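Local coordinates for DUF1881 domain-containing protein (Neurospora crassa, PDB 5Z6D) that is of unknown function but joins a beta-gamma-crystallin domain to an Ig-like domain, whose interface renders the calcium-binding site inoperative, at residues E180-P183 with K184-S188; K189-G192 with K193-E197; P34-L37 with N38-Y41. The protein carries 1 engineered substitution. All coordinates share one frame; numbering follows the deposited sequence.

Contact 1 of 3, residues E180-P183 with K184-S188; sequences EHWP and KQLKS
The indole N-H of Trp182 donates a hydrogen bond to the backbone of Leu186: NE1 lies 3.0 Å from the carbonyl O, with an N-H...O angle of 151°. The approach is a bent one. The donor stands well above the carbonyl plane of Leu186, and the acceptor lies somewhat off the plane of the indole. A second hydrogen bond, from Leu186 N to Pro183 O at 3.0 Å, is straighter (164°) and closes a type I beta turn from Pro183 to Leu186, with Lys184 and Gln185 at its corners.

The turn delivers the chain into strand 186-190, an outermost strand of the mixed four-stranded sheet, in what is probably the Ig-like domain. The loop before it comes from strand 173-177 of the five-stranded sheet, so this stretch passes from one sheet to the other. Lys187 and Gln185 pair through their backbones with Thr199 and Val201, whereas the intervening carbonyl of Leu186 takes the indole N-H.

Apolar contact fills the bend. With CG of Trp182 swung anti to its own amide nitrogen (chi1 172°), the indole crosses the Leu186 side chain at about a right angle, and CZ2 comes 3.5 Å from Leu186 CB. Leu186 CD1 and Pro183 CD sit over one face of the ring, both offset toward its rim. Pro183 CG in turn meets Leu186 CD1 at 3.9 Å. Proline suits its place, since its rigid ring presents CD to the indole face and CG to the leucine. Val163 and Val198 continue the apolar surroundings of Trp182.

Polar ends look elsewhere. Gln185 OE1 touches Pro183 CB, while NE2 bonds to Lys204 O and Ser206 OG; Ser188 OG bonds to Glu178. Lys184 turns away, as befits a solvent-exposed turn corner.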
loop_
_atom_site.group_PDB
_atom_site.type_symbol
_atom_site.label_atom_id
_atom_site.label_comp_id
_atom_site.label_asym_id
_atom_site.label_seq_id
_atom_site.Cartn_x
_atom_site.Cartn_y
_atom_site.Cartn_z
ATOM N N GLU A 180 -11.040 4.403 20.202
ATOM C CA GLU A 180 -12.115 5.383 20.291
ATOM C C GLU A 180 -12.083 6.414 19.159
ATOM O O GLU A 180 -13.043 7.163 18.982
ATOM C CB GLU A 180 -12.086 6.095 21.655
ATOM C CG GLU A 180 -11.229 7.351 21.715
ATOM C CD GLU A 180 -9.743 7.061 21.836
ATOM O OE1 GLU A 180 -9.350 5.871 21.825
ATOM O OE2 GLU A 180 -8.965 8.033 21.950
ATOM N N HIS A 181 -11.004 6.449 18.381
ATOM C CA HIS A 181 -10.934 7.383 17.261
ATOM C C HIS A 181 -11.274 6.719 15.923
ATOM O O HIS A 181 -11.486 7.401 14.913
ATOM C CB HIS A 181 -9.554 8.036 17.202
ATOM C CG HIS A 181 -9.334 9.058 18.273
ATOM N ND1 HIS A 181 -10.181 10.130 18.460
ATOM C CD2 HIS A 181 -8.374 9.164 19.221
ATOM C CE1 HIS A 181 -9.749 10.856 19.476
ATOM N NE2 HIS A 181 -8.655 10.292 19.956
ATOM N N TRP A 182 -11.365 5.397 15.926
ATOM C CA TRP A 182 -11.820 4.674 14.741
ATOM C C TRP A 182 -13.314 4.914 14.552
ATOM O O TRP A 182 -14.098 4.685 15.479
ATOM C CB TRP A 182 -11.528 3.182 14.871
ATOM C CG TRP A 182 -12.125 2.332 13.781
ATOM C CD1 TRP A 182 -13.318 1.659 13.822
ATOM C CD2 TRP A 182 -11.550 2.051 12.501
ATOM N NE1 TRP A 182 -13.519 0.978 12.638
ATOM C CE2 TRP A 182 -12.441 1.198 11.811
ATOM C CE3 TRP A 182 -10.362 2.431 11.866
ATOM C CZ2 TRP A 182 -12.185 0.725 10.528
ATOM C CZ3 TRP A 182 -10.110 1.961 10.588
ATOM C CH2 TRP A 182 -11.020 1.121 9.933
ATOM N N PRO A 183 -13.711 5.386 13.358
ATOM C CA PRO A 183 -15.118 5.697 13.081
ATOM C C PRO A 183 -16.022 4.482 13.276
ATOM O O PRO A 183 -15.773 3.434 12.678
ATOM C CB PRO A 183 -15.098 6.140 11.614
ATOM C CG PRO A 183 -13.710 6.633 11.390
ATOM C CD PRO A 183 -12.836 5.731 12.225
ATOM N N LYS A 184 -17.052 4.616 14.109
ATOM C CA LYS A 184 -17.937 3.489 14.375
ATOM C C LYS A 184 -18.688 3.075 13.112
ATOM O O LYS A 184 -19.199 1.960 13.020
ATOM C CB LYS A 184 -18.923 3.828 15.491
ATOM C CG LYS A 184 -18.255 4.201 16.806
ATOM C CD LYS A 184 -19.276 4.399 17.912
ATOM C CE LYS A 184 -18.608 4.752 19.232
ATOM N NZ LYS A 184 -18.069 6.142 19.251
ATOM N N GLN A 185 -18.748 3.981 12.142
ATOM C CA GLN A 185 -19.369 3.689 10.854
ATOM C C GLN A 185 -18.596 2.701 9.992
ATOM O O GLN A 185 -19.123 2.227 8.997
ATOM C CB GLN A 185 -19.554 4.975 10.050
ATOM C CG GLN A 185 -20.542 5.959 10.658
ATOM C CD GLN A 185 -19.866 6.969 11.563
ATOM O OE1 GLN A 185 -18.765 6.740 12.059
ATOM N NE2 GLN A 185 -20.522 8.101 11.775
ATOM N N LEU A 186 -17.345 2.425 10.351
ATOM C CA LEU A 186 -16.501 1.520 9.571
ATOM C C LEU A 186 -16.249 0.207 10.298
ATOM O O LEU A 186 -16.143 0.174 11.525
ATOM C CB LEU A 186 -15.156 2.174 9.265
ATOM C CG LEU A 186 -15.136 3.483 8.481
ATOM C CD1 LEU A 186 -13.718 4.053 8.407
ATOM C CD2 LEU A 186 -15.725 3.263 7.085
ATOM N N LYS A 187 -16.129 -0.864 9.526
ATOM C CA LYS A 187 -15.681 -2.151 10.048
ATOM C C LYS A 187 -14.488 -2.645 9.246
ATOM O O LYS A 187 -14.528 -2.635 8.029
ATOM C CB LYS A 187 -16.814 -3.175 9.986
ATOM C CG LYS A 187 -17.338 -3.609 11.340
ATOM C CD LYS A 187 -16.366 -4.557 12.024
ATOM C CE LYS A 187 -16.963 -5.132 13.297
ATOM N NZ LYS A 187 -16.110 -6.213 13.854
ATOM N N SER A 188 -13.425 -3.081 9.911
ATOM C CA SER A 188 -12.313 -3.671 9.180
ATOM C C SER A 188 -12.386 -5.184 9.271
ATOM O O SER A 188 -12.813 -5.740 10.285
ATOM C CB SER A 188 -10.967 -3.158 9.700
ATOM O OG SER A 188 -10.672 -3.665 10.986
#

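Contact 2 of 3, residues K189-G192 with K193-E197; sequences KRTG and KSSFE
Lys189 and Glu197 form a hydrogen-bonded antiparallel pair: Lys189 N donates to Glu197 O and Glu197 N to Lys189 O, each at 2.9 Å. Next comes the non-hydrogen-bonded pair of Arg190 and Phe196, then the hairpin's loop, drawn in by an almost straight bond (175°) from Thr191 N to Ser195 O.

The close packing is on the Arg190-Phe196 face. The two side chains run side by side, and Phe196 CE1 stands 3.8 Å above the guanidinium plane of Arg190, toward its rim, with the flat groups 63° apart. A bend at chi3 (-60°) carries NH1 of Arg190 back to Gly192 O at 2.9 Å, in the guanidinium plane; a weaker bond reaches Lys193 O. NH2 faces Asp175, in a salt bridge, and Val174 O. At Gly192 a beta carbon would fall 2.6 Å from Ser195 OG, so a residue without one fits.

The other side is looser. Thr191 CG2 merely touches Glu197 CB at 4.0 Å, while Lys189 leads away from the partner strand. Yet one short bond crosses here, Thr191 OG1 to Ser195 OG at 2.8 Å (either may donate), and Tyr130 OH joins at the threonine.

Arginine thus turns the N-H-free face of its guanidinium to phenylalanine, NH1 to the loop carbonyls and NH2 to strand 173-177; Asp175 probably offsets the charge, and the NH2 bonds are likely to hold the hairpin's end there.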
loop_
_atom_site.group_PDB
_atom_site.type_symbol
_atom_site.label_atom_id
_atom_site.label_comp_id
_atom_site.label_asym_id
_atom_site.label_seq_id
_atom_site.Cartn_x
_atom_site.Cartn_y
_atom_site.Cartn_z
ATOM N N LYS A 189 -11.989 -5.839 8.185
ATOM C CA LYS A 189 -11.942 -7.290 8.104
ATOM C C LYS A 189 -10.596 -7.675 7.528
ATOM O O LYS A 189 -10.230 -7.209 6.449
ATOM C CB LYS A 189 -13.067 -7.824 7.227
ATOM C CG LYS A 189 -13.041 -9.328 7.030
ATOM C CD LYS A 189 -13.799 -9.737 5.774
ATOM C CE LYS A 189 -14.015 -11.246 5.732
ATOM N NZ LYS A 189 -12.808 -12.014 6.162
ATOM N N ARG A 190 -9.851 -8.516 8.236
ATOM C CA ARG A 190 -8.543 -8.940 7.746
ATOM C C ARG A 190 -8.693 -9.780 6.478
ATOM O O ARG A 190 -9.546 -10.675 6.423
ATOM C CB ARG A 190 -7.786 -9.730 8.818
ATOM C CG ARG A 190 -6.459 -10.300 8.327
ATOM C CD ARG A 190 -5.729 -11.089 9.412
ATOM N NE ARG A 190 -5.431 -10.261 10.573
ATOM C CZ ARG A 190 -4.445 -9.375 10.622
ATOM N NH1 ARG A 190 -3.633 -9.217 9.578
ATOM N NH2 ARG A 190 -4.258 -8.654 11.720
ATOM N N THR A 191 -7.879 -9.483 5.463
ATOM C CA THR A 191 -7.894 -10.271 4.230
ATOM C C THR A 191 -6.504 -10.811 3.911
ATOM O O THR A 191 -6.305 -11.458 2.879
ATOM C CB THR A 191 -8.416 -9.462 3.025
ATOM O OG1 THR A 191 -7.617 -8.287 2.841
ATOM C CG2 THR A 191 -9.872 -9.048 3.250
ATOM N N GLY A 192 -5.553 -10.550 4.804
ATOM C CA GLY A 192 -4.188 -11.033 4.655
ATOM C C GLY A 192 -3.318 -10.625 5.828
ATOM O O GLY A 192 -3.801 -10.013 6.777
ATOM N N LYS A 193 -2.029 -10.950 5.776
ATOM C CA LYS A 193 -1.139 -10.633 6.885
ATOM C C LYS A 193 -1.129 -9.134 7.207
ATOM O O LYS A 193 -0.922 -8.725 8.353
ATOM C CB LYS A 193 0.274 -11.125 6.574
ATOM C CG LYS A 193 0.390 -12.646 6.475
ATOM C CD LYS A 193 0.726 -13.270 7.824
ATOM C CE LYS A 193 0.695 -14.792 7.769
ATOM N NZ LYS A 193 1.672 -15.330 6.781
ATOM N N SER A 194 -1.363 -8.309 6.197
ATOM C CA SER A 194 -1.400 -6.873 6.428
ATOM C C SER A 194 -2.330 -6.167 5.439
ATOM O O SER A 194 -2.078 -5.026 5.052
ATOM C CB SER A 194 0.011 -6.293 6.345
ATOM O OG SER A 194 0.638 -6.628 5.112
ATOM N N SER A 195 -3.398 -6.854 5.042
ATOM C CA SER A 195 -4.402 -6.261 4.161
ATOM C C SER A 195 -5.770 -6.358 4.810
ATOM O O SER A 195 -6.067 -7.320 5.529
ATOM C CB SER A 195 -4.415 -6.935 2.787
ATOM O OG SER A 195 -4.787 -8.293 2.895
ATOM N N PHE A 196 -6.595 -5.343 4.566
ATOM C CA PHE A 196 -7.869 -5.189 5.257
ATOM C C PHE A 196 -8.922 -4.657 4.298
ATOM O O PHE A 196 -8.676 -3.707 3.546
ATOM C CB PHE A 196 -7.721 -4.249 6.468
ATOM C CG PHE A 196 -6.636 -4.670 7.423
ATOM C CD1 PHE A 196 -6.916 -5.517 8.482
ATOM C CD2 PHE A 196 -5.328 -4.247 7.241
ATOM C CE1 PHE A 196 -5.915 -5.914 9.350
ATOM C CE2 PHE A 196 -4.324 -4.641 8.101
ATOM C CZ PHE A 196 -4.616 -5.476 9.159
ATOM N N GLU A 197 -10.095 -5.276 4.333
ATOM C CA GLU A 197 -11.271 -4.712 3.697
ATOM C C GLU A 197 -11.942 -3.810 4.719
ATOM O O GLU A 197 -12.296 -4.253 5.810
ATOM C CB GLU A 197 -12.208 -5.820 3.225
ATOM C CG GLU A 197 -12.944 -5.521 1.936
ATOM C CD GLU A 197 -13.689 -6.735 1.411
ATOM O OE1 GLU A 197 -14.762 -7.052 1.966
ATOM O OE2 GLU A 197 -13.197 -7.375 0.455
#

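Contact 3 of 3, residues P34-L37 with N38-Y41; sequences PGSL and NDKY
The Asp39 carboxylate is met from above its plane by Ser36 N, which donates to OD2 at 2.9 Å in a nearly linear bond (172°). The Tyr41 ring carries Lys40 CB over the centre of one face, and Leu37 O approaches it obliquely. ND2 of Asn38 donates to Tyr41 O, which lies near the amide plane, 3.2 Å away.

Backbone bonds wind the chain into a short 3-10 segment: Asp39 N reaches Ser36 O at 3.1 Å, and Lys40 N reaches Leu37 O, which also accepts the i+4 bond from Tyr41 N. Aspartate suits its place because a chi1 of -61° folds its short side chain back to the entry of the turn.

ND2 of Asn38 also bonds to Ile74 O, so a leucine in its place would probably leave the carbonyls of Tyr41 and Ile74 without this shared donor.

Asp39 belongs to a calcium site seen in this protein, unoccupied here, and Ser36 lies near Gly79 and Ser81 of that site. The loop links strand 30-32 to strand 43-46 of the beta-gamma-crystallin domain, with Leu37 bonded through its backbone to Leu80, before strand 82-87, and Tyr41 stacked on Phe12 of strand 9-13.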
loop_
_atom_site.group_PDB
_atom_site.type_symbol
_atom_site.label_atom_id
_atom_site.label_comp_id
_atom_site.label_asym_id
_atom_site.label_seq_id
_atom_site.Cartn_x
_atom_site.Cartn_y
_atom_site.Cartn_z
ATOM N N PRO A 34 11.131 10.522 -12.062
ATOM C CA PRO A 34 10.302 11.586 -12.642
ATOM C C PRO A 34 9.071 11.074 -13.399
ATOM O O PRO A 34 8.013 11.702 -13.342
ATOM C CB PRO A 34 11.265 12.298 -13.601
ATOM C CG PRO A 34 12.628 11.935 -13.123
ATOM C CD PRO A 34 12.510 10.554 -12.583
ATOM N N GLY A 35 9.205 9.954 -14.100
ATOM C CA GLY A 35 8.104 9.433 -14.896
ATOM C C GLY A 35 7.500 8.178 -14.302
ATOM O O GLY A 35 6.720 8.236 -13.352
ATOM N N SER A 36 7.850 7.034 -14.872
ATOM C CA SER A 36 7.498 5.760 -14.266
ATOM C C SER A 36 8.758 4.911 -14.178
ATOM O O SER A 36 9.757 5.200 -14.837
ATOM C CB SER A 36 6.417 5.045 -15.070
ATOM O OG SER A 36 6.966 4.512 -16.258
ATOM N N LEU A 37 8.716 3.867 -13.364
ATOM C CA LEU A 37 9.883 3.008 -13.188
ATOM C C LEU A 37 10.326 2.342 -14.497
ATOM O O LEU A 37 11.508 2.052 -14.692
ATOM C CB LEU A 37 9.584 1.953 -12.128
ATOM C CG LEU A 37 9.462 2.550 -10.732
ATOM C CD1 LEU A 37 9.028 1.480 -9.740
ATOM C CD2 LEU A 37 10.774 3.177 -10.315
ATOM N N ASN A 38 9.375 2.136 -15.395
ATOM C CA ASN A 38 9.648 1.479 -16.675
ATOM C C ASN A 38 10.418 2.322 -17.687
ATOM O O ASN A 38 10.796 1.833 -18.753
ATOM C CB ASN A 38 8.337 1.034 -17.308
ATOM C CG ASN A 38 7.595 0.054 -16.448
ATOM O OD1 ASN A 38 6.373 0.107 -16.340
ATOM N ND2 ASN A 38 8.336 -0.845 -15.809
ATOM N N ASP A 39 10.645 3.589 -17.363
ATOM C CA ASP A 39 11.428 4.451 -18.234
ATOM C C ASP A 39 12.898 4.055 -18.143
ATOM O O ASP A 39 13.709 4.419 -18.995
ATOM C CB ASP A 39 11.235 5.922 -17.862
ATOM C CG ASP A 39 9.791 6.374 -18.007
ATOM O OD1 ASP A 39 9.059 5.778 -18.826
ATOM O OD2 ASP A 39 9.391 7.325 -17.301
ATOM N N LYS A 40 13.226 3.294 -17.105
ATOM C CA LYS A 40 14.574 2.783 -16.921
ATOM C C LYS A 40 14.585 1.256 -16.863
ATOM O O LYS A 40 15.466 0.620 -17.438
ATOM C CB LYS A 40 15.209 3.348 -15.643
ATOM C CG LYS A 40 15.314 4.865 -15.585
ATOM C CD LYS A 40 14.107 5.472 -14.886
ATOM C CE LYS A 40 14.116 6.992 -14.964
ATOM N NZ LYS A 40 12.804 7.565 -14.541
ATOM N N TYR A 41 13.600 0.669 -16.184
ATOM C CA TYR A 41 13.707 -0.735 -15.776
ATOM C C TYR A 41 12.619 -1.649 -16.303
ATOM O O TYR A 41 11.429 -1.334 -16.254
ATOM C CB TYR A 41 13.729 -0.826 -14.254
ATOM C CG TYR A 41 14.850 -0.046 -13.640
ATOM C CD1 TYR A 41 16.119 -0.065 -14.195
ATOM C CD2 TYR A 41 14.639 0.721 -12.506
ATOM C CE1 TYR A 41 17.149 0.652 -13.633
ATOM C CE2 TYR A 41 15.659 1.438 -11.939
ATOM C CZ TYR A 41 16.912 1.399 -12.508
ATOM O OH TYR A 41 17.936 2.116 -11.939
#

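In the fold
Contacts 1 and 2 share strand 186-190 and follow each other along it, touching where Ser188 meets Glu197; their centres are 15 Å apart. Contact 1 is the more apolar, with buried indole, proline and leucine set between the two sheets at one end of the strand. Contact 2 is the hairpin at the other end, mixing regular strand pairing with an arginine whose guanidinium face is met by a ring carbon of phenylalanine. Contact 3 belongs to the crystallin domain, on the opposite side of the chain's centre, about 28 Å from contact 1 at the nearest atoms. It is a partly exposed loop ruled by backbone and carboxylate bonds, and alone among the three it includes a calcium-site residue.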